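Local atomic coordinates of particle-associated glycoside hydrolase (Acinetobacter phage Fri1, PDB entry 6C72), a protein that degrades the capsular polysaccharide of Acinetobacter baumannii as the phage tailspike, probably by hydrolysing glycosidic bonds during entry into the host cell. Residues G410-T415 / E434-A439; E501-P506 / R563-A568; A137-K142 / T179-S184. All blocks are in the same frame, centred on the assembly; numbering follows the deposited sequence.

Interaction 1: residues G410-T415 / E434-A439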
loop_
_atom_site.group_PDB
_atom_site.type_symbol
_atom_site.label_atom_id
_atom_site.label_comp_id
_atom_site.label_asym_id
_atom_site.label_seq_id
_atom_site.Cartn_x
_atom_site.Cartn_y
_atom_site.Cartn_z
ATOM N N GLY A 410 -5.480 1.466 29.427
ATOM C CA GLY A 410 -5.262 2.776 28.848
ATOM C C GLY A 410 -4.979 2.736 27.360
ATOM O O GLY A 410 -4.713 1.695 26.759
ATOM N N PHE A 411 -5.055 3.911 26.735
ATOM C CA PHE A 411 -4.651 3.993 25.335
ATOM C C PHE A 411 -3.136 4.065 25.209
ATOM O O PHE A 411 -2.550 3.451 24.309
ATOM C CB PHE A 411 -5.307 5.193 24.657
ATOM C CG PHE A 411 -4.791 5.469 23.271
ATOM C CD1 PHE A 411 -5.312 4.801 22.182
ATOM C CD2 PHE A 411 -3.798 6.414 23.061
ATOM C CE1 PHE A 411 -4.853 5.053 20.909
ATOM C CE2 PHE A 411 -3.326 6.674 21.792
ATOM C CZ PHE A 411 -3.847 5.993 20.711
ATOM N N SER A 412 -2.489 4.801 26.102
ATOM C CA SER A 412 -1.057 5.027 26.008
ATOM C C SER A 412 -0.544 5.399 27.384
ATOM O O SER A 412 -1.311 5.715 28.293
ATOM C CB SER A 412 -0.729 6.119 24.982
ATOM O OG SER A 412 -1.328 7.352 25.340
ATOM N N TYR A 413 0.767 5.341 27.528
ATOM C CA TYR A 413 1.453 5.788 28.725
ATOM C C TYR A 413 2.431 6.880 28.320
ATOM O O TYR A 413 3.207 6.695 27.379
ATOM C CB TYR A 413 2.185 4.621 29.405
ATOM C CG TYR A 413 3.262 5.068 30.364
ATOM C CD1 TYR A 413 2.939 5.611 31.608
ATOM C CD2 TYR A 413 4.603 4.973 30.014
ATOM C CE1 TYR A 413 3.927 6.040 32.475
ATOM C CE2 TYR A 413 5.601 5.397 30.870
ATOM C CZ TYR A 413 5.262 5.926 32.097
ATOM O OH TYR A 413 6.264 6.346 32.945
ATOM N N ASN A 414 2.356 8.033 28.992
ATOM C CA ASN A 414 3.387 9.067 28.871
ATOM C C ASN A 414 3.588 9.506 27.420
ATOM O O ASN A 414 4.701 9.828 27.006
ATOM C CB ASN A 414 4.707 8.570 29.474
ATOM C CG ASN A 414 5.688 9.688 29.770
ATOM O OD1 ASN A 414 5.301 10.803 30.124
ATOM N ND2 ASN A 414 6.980 9.389 29.626
ATOM N N THR A 415 2.519 9.497 26.625
ATOM C CA THR A 415 2.598 9.774 25.196
ATOM C C THR A 415 2.009 11.148 24.875
ATOM O O THR A 415 1.060 11.596 25.526
ATOM C CB THR A 415 1.889 8.662 24.417
ATOM O OG1 THR A 415 2.526 7.419 24.737
ATOM C CG2 THR A 415 1.987 8.876 22.930
ATOM N N GLU A 434 -9.094 8.571 30.458
ATOM C CA GLU A 434 -9.113 9.415 31.649
ATOM C C GLU A 434 -7.705 9.895 31.992
ATOM O O GLU A 434 -6.772 9.096 32.117
ATOM C CB GLU A 434 -9.717 8.657 32.837
ATOM C CG GLU A 434 -9.832 9.500 34.121
ATOM C CD GLU A 434 -10.401 8.743 35.335
ATOM O OE1 GLU A 434 -10.531 7.497 35.273
ATOM O OE2 GLU A 434 -10.716 9.399 36.360
ATOM N N ASN A 435 -7.563 11.216 32.136
ATOM C CA ASN A 435 -6.302 11.887 32.450
ATOM C C ASN A 435 -5.249 11.698 31.364
ATOM O O ASN A 435 -4.059 11.929 31.601
ATOM C CB ASN A 435 -5.734 11.420 33.796
ATOM C CG ASN A 435 -6.740 11.503 34.912
ATOM O OD1 ASN A 435 -6.877 10.574 35.709
ATOM N ND2 ASN A 435 -7.472 12.606 34.964
ATOM N N ASN A 436 -5.647 11.277 30.170
ATOM C CA ASN A 436 -4.715 11.095 29.067
ATOM C C ASN A 436 -4.793 12.306 28.151
ATOM O O ASN A 436 -5.775 12.476 27.421
ATOM C CB ASN A 436 -5.012 9.821 28.285
ATOM C CG ASN A 436 -3.896 9.485 27.306
ATOM O OD1 ASN A 436 -3.134 10.368 26.915
ATOM N ND2 ASN A 436 -3.790 8.220 26.911
ATOM N N ILE A 437 -3.714 13.093 28.124
ATOM C CA ILE A 437 -3.682 14.321 27.348
ATOM C C ILE A 437 -3.842 14.057 25.856
ATOM O O ILE A 437 -4.267 14.953 25.115
ATOM C CB ILE A 437 -2.370 15.075 27.649
ATOM C CG1 ILE A 437 -2.414 16.500 27.084
ATOM C CG2 ILE A 437 -1.146 14.263 27.150
ATOM C CD1 ILE A 437 -1.267 17.357 27.524
ATOM N N VAL A 438 -3.541 12.839 25.395
ATOM C CA VAL A 438 -3.729 12.509 23.983
ATOM C C VAL A 438 -5.172 12.774 23.566
ATOM O O VAL A 438 -5.436 13.197 22.429
ATOM C CB VAL A 438 -3.331 11.037 23.715
ATOM C CG1 VAL A 438 -3.777 10.575 22.319
ATOM C CG2 VAL A 438 -1.832 10.831 23.891
ATOM N N ALA A 439 -6.122 12.563 24.478
ATOM C CA ALA A 439 -7.521 12.778 24.135
ATOM C C ALA A 439 -7.830 14.238 23.826
ATOM O O ALA A 439 -8.800 14.506 23.113
ATOM C CB ALA A 439 -8.426 12.276 25.266
HETATM O O HOH W 1 -5.071 6.378 28.392
HETATM O O HOH W 2 -0.494 9.231 27.095
#

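Interaction 2: residues E501-P506 / R563-A568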
loop_
_atom_site.group_PDB
_atom_site.type_symbol
_atom_site.label_atom_id
_atom_site.label_comp_id
_atom_site.label_asym_id
_atom_site.label_seq_id
_atom_site.Cartn_x
_atom_site.Cartn_y
_atom_site.Cartn_z
ATOM N N GLU A 501 -8.326 59.507 9.546
ATOM C CA GLU A 501 -9.138 58.719 8.629
ATOM C C GLU A 501 -8.886 57.234 8.858
ATOM O O GLU A 501 -7.739 56.789 8.841
ATOM C CB GLU A 501 -8.806 59.090 7.180
ATOM C CG GLU A 501 -9.261 60.476 6.733
ATOM C CD GLU A 501 -8.846 60.805 5.295
ATOM O OE1 GLU A 501 -7.856 60.213 4.814
ATOM O OE2 GLU A 501 -9.508 61.647 4.636
ATOM N N VAL A 502 -9.953 56.459 9.074
ATOM C CA VAL A 502 -9.785 55.037 9.373
ATOM C C VAL A 502 -10.388 54.163 8.271
ATOM O O VAL A 502 -9.850 53.092 7.976
ATOM C CB VAL A 502 -10.375 54.653 10.748
ATOM C CG1 VAL A 502 -9.657 55.372 11.887
ATOM C CG2 VAL A 502 -11.884 54.918 10.795
ATOM N N LEU A 503 -11.489 54.591 7.642
ATOM C CA LEU A 503 -12.121 53.728 6.645
ATOM C C LEU A 503 -12.986 54.537 5.691
ATOM O O LEU A 503 -13.346 55.683 5.962
ATOM C CB LEU A 503 -12.975 52.634 7.295
ATOM C CG LEU A 503 -14.168 53.070 8.160
ATOM C CD1 LEU A 503 -15.432 53.280 7.346
ATOM C CD2 LEU A 503 -14.421 52.042 9.259
ATOM N N THR A 504 -13.327 53.901 4.569
ATOM C CA THR A 504 -14.249 54.437 3.575
ATOM C C THR A 504 -15.261 53.352 3.238
ATOM O O THR A 504 -14.878 52.262 2.799
ATOM C CB THR A 504 -13.498 54.877 2.315
ATOM O OG1 THR A 504 -12.605 55.946 2.647
ATOM C CG2 THR A 504 -14.450 55.359 1.249
ATOM N N VAL A 505 -16.542 53.641 3.446
ATOM C CA VAL A 505 -17.602 52.668 3.191
ATOM C C VAL A 505 -17.879 52.636 1.690
ATOM O O VAL A 505 -17.750 53.666 1.011
ATOM C CB VAL A 505 -18.875 52.990 3.996
ATOM C CG1 VAL A 505 -18.605 52.899 5.489
ATOM C CG2 VAL A 505 -19.389 54.368 3.637
ATOM N N PRO A 506 -18.254 51.491 1.132
ATOM C CA PRO A 506 -18.496 51.410 -0.310
ATOM C C PRO A 506 -19.831 52.041 -0.683
ATOM O O PRO A 506 -20.680 52.323 0.165
ATOM C CB PRO A 506 -18.502 49.897 -0.580
ATOM C CG PRO A 506 -18.941 49.302 0.695
ATOM C CD PRO A 506 -18.422 50.187 1.796
ATOM N N ARG A 563 -17.969 59.522 2.349
ATOM C CA ARG A 563 -18.027 58.145 2.815
ATOM C C ARG A 563 -16.800 57.741 3.627
ATOM O O ARG A 563 -16.648 56.559 3.958
ATOM C CB ARG A 563 -18.212 57.209 1.621
ATOM C CG ARG A 563 -19.657 57.107 1.180
ATOM C CD ARG A 563 -19.788 56.803 -0.306
ATOM N NE ARG A 563 -18.821 55.800 -0.720
ATOM C CZ ARG A 563 -17.904 55.971 -1.663
ATOM N NH1 ARG A 563 -17.823 57.115 -2.337
ATOM N NH2 ARG A 563 -17.070 54.978 -1.925
ATOM N N THR A 564 -15.921 58.686 3.942
ATOM C CA THR A 564 -14.718 58.418 4.721
ATOM C C THR A 564 -14.926 58.820 6.174
ATOM O O THR A 564 -15.208 59.985 6.464
ATOM C CB THR A 564 -13.532 59.159 4.114
ATOM O OG1 THR A 564 -13.291 58.630 2.809
ATOM C CG2 THR A 564 -12.281 59.008 4.968
ATOM N N LEU A 565 -14.718 57.869 7.084
ATOM C CA LEU A 565 -14.890 58.093 8.513
ATOM C C LEU A 565 -13.551 58.420 9.159
ATOM O O LEU A 565 -12.554 57.746 8.896
ATOM C CB LEU A 565 -15.498 56.863 9.183
ATOM C CG LEU A 565 -15.496 56.877 10.709
ATOM C CD1 LEU A 565 -16.339 58.022 11.245
ATOM C CD2 LEU A 565 -15.998 55.538 11.237
ATOM N N SER A 566 -13.535 59.449 10.009
ATOM C CA SER A 566 -12.370 59.804 10.806
ATOM C C SER A 566 -12.722 59.736 12.283
ATOM O O SER A 566 -13.825 60.121 12.688
ATOM C CB SER A 566 -11.867 61.204 10.461
ATOM O OG SER A 566 -11.414 61.250 9.121
ATOM N N LEU A 567 -11.781 59.257 13.085
ATOM C CA LEU A 567 -11.991 59.079 14.514
ATOM C C LEU A 567 -10.876 59.766 15.281
ATOM O O LEU A 567 -9.784 59.992 14.756
ATOM C CB LEU A 567 -12.036 57.602 14.906
ATOM C CG LEU A 567 -13.109 56.745 14.245
ATOM C CD1 LEU A 567 -13.017 55.303 14.767
ATOM C CD2 LEU A 567 -14.502 57.327 14.471
ATOM N N ALA A 568 -11.170 60.116 16.529
ATOM C CA ALA A 568 -10.163 60.706 17.400
ATOM C C ALA A 568 -10.526 60.398 18.846
ATOM O O ALA A 568 -11.699 60.191 19.174
ATOM C CB ALA A 568 -10.041 62.220 17.197
#

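Interaction 3: residues A137-K142 / T179-S184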
loop_
_atom_site.group_PDB
_atom_site.type_symbol
_atom_site.label_atom_id
_atom_site.label_comp_id
_atom_site.label_asym_id
_atom_site.label_seq_id
_atom_site.Cartn_x
_atom_site.Cartn_y
_atom_site.Cartn_z
ATOM N N ALA A 137 29.243 -23.852 12.801
ATOM C CA ALA A 137 30.026 -23.346 11.682
ATOM C C ALA A 137 29.554 -21.956 11.300
ATOM O O ALA A 137 28.458 -21.806 10.750
ATOM C CB ALA A 137 29.910 -24.275 10.474
ATOM N N LYS A 138 30.370 -20.937 11.550
ATOM C CA LYS A 138 29.980 -19.587 11.184
ATOM C C LYS A 138 30.389 -19.334 9.745
ATOM O O LYS A 138 31.378 -19.879 9.265
ATOM C CB LYS A 138 30.583 -18.541 12.126
ATOM C CG LYS A 138 32.056 -18.396 12.101
ATOM C CD LYS A 138 32.479 -17.321 13.096
ATOM C CE LYS A 138 33.961 -16.998 12.962
ATOM N NZ LYS A 138 34.325 -15.763 13.727
ATOM N N ALA A 139 29.580 -18.566 9.040
ATOM C CA ALA A 139 29.761 -18.366 7.614
ATOM C C ALA A 139 29.686 -16.889 7.285
ATOM O O ALA A 139 28.879 -16.141 7.853
ATOM C CB ALA A 139 28.718 -19.130 6.794
ATOM N N MET A 140 30.555 -16.481 6.384
ATOM C CA MET A 140 30.496 -15.166 5.781
ATOM C C MET A 140 29.717 -15.317 4.480
ATOM O O MET A 140 30.091 -16.131 3.626
ATOM C CB MET A 140 31.912 -14.643 5.550
ATOM C CG MET A 140 32.032 -13.218 5.116
ATOM S SD MET A 140 33.768 -12.665 5.072
ATOM C CE MET A 140 34.326 -13.216 6.684
ATOM N N ALA A 141 28.592 -14.607 4.369
ATOM C CA ALA A 141 27.799 -14.656 3.149
ATOM C C ALA A 141 28.584 -14.069 1.975
ATOM O O ALA A 141 29.426 -13.173 2.134
ATOM C CB ALA A 141 26.481 -13.897 3.333
ATOM N N LYS A 142 28.314 -14.599 0.788
ATOM C CA LYS A 142 28.907 -14.113 -0.445
ATOM C C LYS A 142 27.789 -13.863 -1.450
ATOM O O LYS A 142 26.719 -14.464 -1.370
ATOM C CB LYS A 142 29.937 -15.116 -0.988
ATOM C CG LYS A 142 31.085 -15.410 -0.018
ATOM C CD LYS A 142 31.764 -14.119 0.439
ATOM C CE LYS A 142 32.631 -14.311 1.684
ATOM N NZ LYS A 142 33.936 -14.977 1.373
ATOM N N THR A 179 17.503 -28.590 10.369
ATOM C CA THR A 179 18.838 -28.020 10.394
ATOM C C THR A 179 18.910 -27.011 11.533
ATOM O O THR A 179 18.091 -26.088 11.597
ATOM C CB THR A 179 19.163 -27.358 9.056
ATOM O OG1 THR A 179 19.040 -28.321 8.006
ATOM C CG2 THR A 179 20.593 -26.794 9.057
ATOM N N PHE A 180 19.879 -27.191 12.434
ATOM C CA PHE A 180 20.100 -26.274 13.549
ATOM C C PHE A 180 21.499 -25.683 13.418
ATOM O O PHE A 180 22.501 -26.363 13.685
ATOM C CB PHE A 180 19.925 -26.979 14.894
ATOM C CG PHE A 180 18.557 -27.550 15.096
ATOM C CD1 PHE A 180 17.529 -26.757 15.591
ATOM C CD2 PHE A 180 18.293 -28.890 14.808
ATOM C CE1 PHE A 180 16.262 -27.287 15.774
ATOM C CE2 PHE A 180 17.031 -29.422 14.988
ATOM C CZ PHE A 180 16.020 -28.633 15.475
ATOM N N TRP A 181 21.560 -24.400 13.079
ATOM C CA TRP A 181 22.803 -23.754 12.668
ATOM C C TRP A 181 23.335 -22.909 13.825
ATOM O O TRP A 181 22.700 -21.926 14.230
ATOM C CB TRP A 181 22.546 -22.920 11.419
ATOM C CG TRP A 181 23.760 -22.412 10.730
ATOM C CD1 TRP A 181 25.048 -22.726 10.999
ATOM C CD2 TRP A 181 23.790 -21.467 9.654
ATOM N NE1 TRP A 181 25.885 -22.045 10.160
ATOM C CE2 TRP A 181 25.137 -21.267 9.317
ATOM C CE3 TRP A 181 22.803 -20.765 8.948
ATOM C CZ2 TRP A 181 25.535 -20.387 8.304
ATOM C CZ3 TRP A 181 23.196 -19.893 7.940
ATOM C CH2 TRP A 181 24.550 -19.712 7.628
ATOM N N HIS A 182 24.481 -23.310 14.369
ATOM C CA HIS A 182 25.158 -22.602 15.444
ATOM C C HIS A 182 26.414 -21.947 14.901
ATOM O O HIS A 182 26.878 -22.258 13.803
ATOM C CB HIS A 182 25.579 -23.527 16.592
ATOM C CG HIS A 182 24.520 -24.461 17.088
ATOM N ND1 HIS A 182 24.048 -24.422 18.382
ATOM C CD2 HIS A 182 23.900 -25.508 16.493
ATOM C CE1 HIS A 182 23.166 -25.389 18.557
ATOM N NE2 HIS A 182 23.052 -26.055 17.423
ATOM N N SER A 183 26.987 -21.070 15.713
ATOM C CA SER A 183 28.274 -20.462 15.430
ATOM C C SER A 183 29.386 -21.209 16.154
ATOM O O SER A 183 29.155 -21.931 17.125
ATOM C CB SER A 183 28.288 -18.991 15.844
ATOM O OG SER A 183 29.563 -18.424 15.592
ATOM N N SER A 184 30.612 -21.010 15.682
ATOM C CA SER A 184 31.780 -21.588 16.329
ATOM C C SER A 184 32.388 -20.686 17.397
ATOM O O SER A 184 33.341 -21.115 18.058
ATOM C CB SER A 184 32.847 -21.931 15.293
ATOM O OG SER A 184 33.248 -20.781 14.574
#

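Interaction 1: residues G410-T415 / E434-A439
Asn436 and Ser412 meet through the one direct hydrogen bond between residues 410-415 and 434-439. ND2 of Asn436 donates to OG of Ser412 at 3.0 Å, the oxygen lying close to the amide plane and the bond nearly straight (167°). The amide suits this place because its two ends do different work. OD1 accepts from the backbone N of Val438 at 2.9 Å, a cap on the turn that leads into helix 438-441; this donor stands above the carbonyl plane. With both ends of the amide engaged, its rotation is fixed.

Two waters fill in the polar contact. One accepts from ND2 of Asn436 and from the backbone N of Phe411. The other accepts from OG of Ser412 and from the backbone N of Thr415, and donates to OD1 of Asn436. Ser412 suits its place because a small hydroxyl can accept and donate at once.

Apolar packing rests on CG1 of Val438, which meets CE2 of Phe411 at 4.0 Å, the two side chains crossing at about a right angle. The other methyl, CG2, is set against the polar backbone O of Thr415 (3.4 Å).

Phe411 fills a buried site: it stacks on Phe433, meets Phe398 edge-to-face and faces Ile423 and Phe428 of strand 422-429. The turn into helix 438-441 lies beside strands 384-385, 412-413 and 416-418, with Val438 on Val417.

Interaction 2: residues E501-P506 / R563-A568
Val502 and Leu503 both face Leu565, which makes a classic beta bulge in the antiparallel pairing of strands 500-504 and 564-569. The N of Val502 donates to O of Leu565 at 2.9 Å, and the N of Leu565 returns a bond to O of Leu503 at 2.8 Å; N of Val505 to O of Arg563 extends the ladder.

Side-chain polar bonds follow. Thr504 and Thr564, a non-hydrogen-bonded pair, join their OG1 hydroxyls at 2.8 Å; the beta-branched threonine suits a strand while adding this cross-strand link. Arg563, its chain bent at chi3 (42°), donates from NE to the backbone O of Val505 at 2.9 Å, the oxygen at the guanidinium edge and tilted 22° from its plane, with a weaker bond from NH2. CG2 of Thr504 lies over one face of that group.

Among the apolar contacts, CG2 of Val502 reaches CG of both Leu565 and Leu567, each at 4.1 Å, and CD1 of Leu503 touches CB of Leu565.

Strand 564-569 is flanked by strand 556-561 and strand 500-504 by strand 594-595. Leu503 and Leu567 pack on strand 576-585, and Val505 and Leu565 on strand 528-536, so these four side chains join this sheet to the six-stranded one.

Interaction 3: residues A137-K142 / T179-S184
Trp181 reaches across to Ala137 with the N-H of its indole: NE1 donates to the backbone O at 2.7 Å, nearly along the C=O axis. Its CG stands anti to the backbone N (chi1 -169°), and the small chi2 of 8° sets the turn of the ring about the CB-CG bond. The buried N-H is thus satisfied by a main-chain carbonyl. The same edge carries CZ2 to CB of Ala139, 3.7 Å away and in the ring plane. Alanine suits position 139 because its lone methyl leaves room for the indole rim. A backbone bond from N of Ala137 to O of His182 (3.0 Å) adds a second link.

The methylenes of Lys138 touch the hydroxyl oxygens of two serines. Its CG sits between the backbone N and the carbonyl carbon (chi1 66°), and the chain is extended beyond. CB lies 3.6 Å from OG of Ser183, and CG an equal distance from OG of Ser184. These hydroxyls bond mainly to Gln188 and Thr110, so the lysine's methylenes merely pass them. Its NZ forms salt bridges with Asp185 and with Glu160 of a second subunit.

Trp181 packs on Leu113 of helix 110-122, on Val189, and on Leu204 and Met206, whereas His182 hydrogen-bonds to His134, a residue known to bind zinc in this protein. Parallel pairing of successive turns, with apolar side chains inside, is characteristic of the right-handed beta-helix of phage tailspikes.

Read from the N terminus, the three contacts come in series, none nesting in or crossing another. Interaction 3 closes first, with 36 residues between its segments, and ties strand 133-140 to strand 179-182 early in the parallel-stranded body, where a second subunit also approaches. Interaction 1 closes a shorter loop of 18 residues near the far end of that body, joining strand 412-413 to the turn before helix 438-441; its centre is about 46 Å from that of interaction 3. Interaction 2 comes last, bridging 56 intervening residues to pair strands 500-504 and 564-569 in the C-terminal antiparallel domain. Its centre lies about 53 Å from that of interaction 1 and about 87 Å from that of interaction 3.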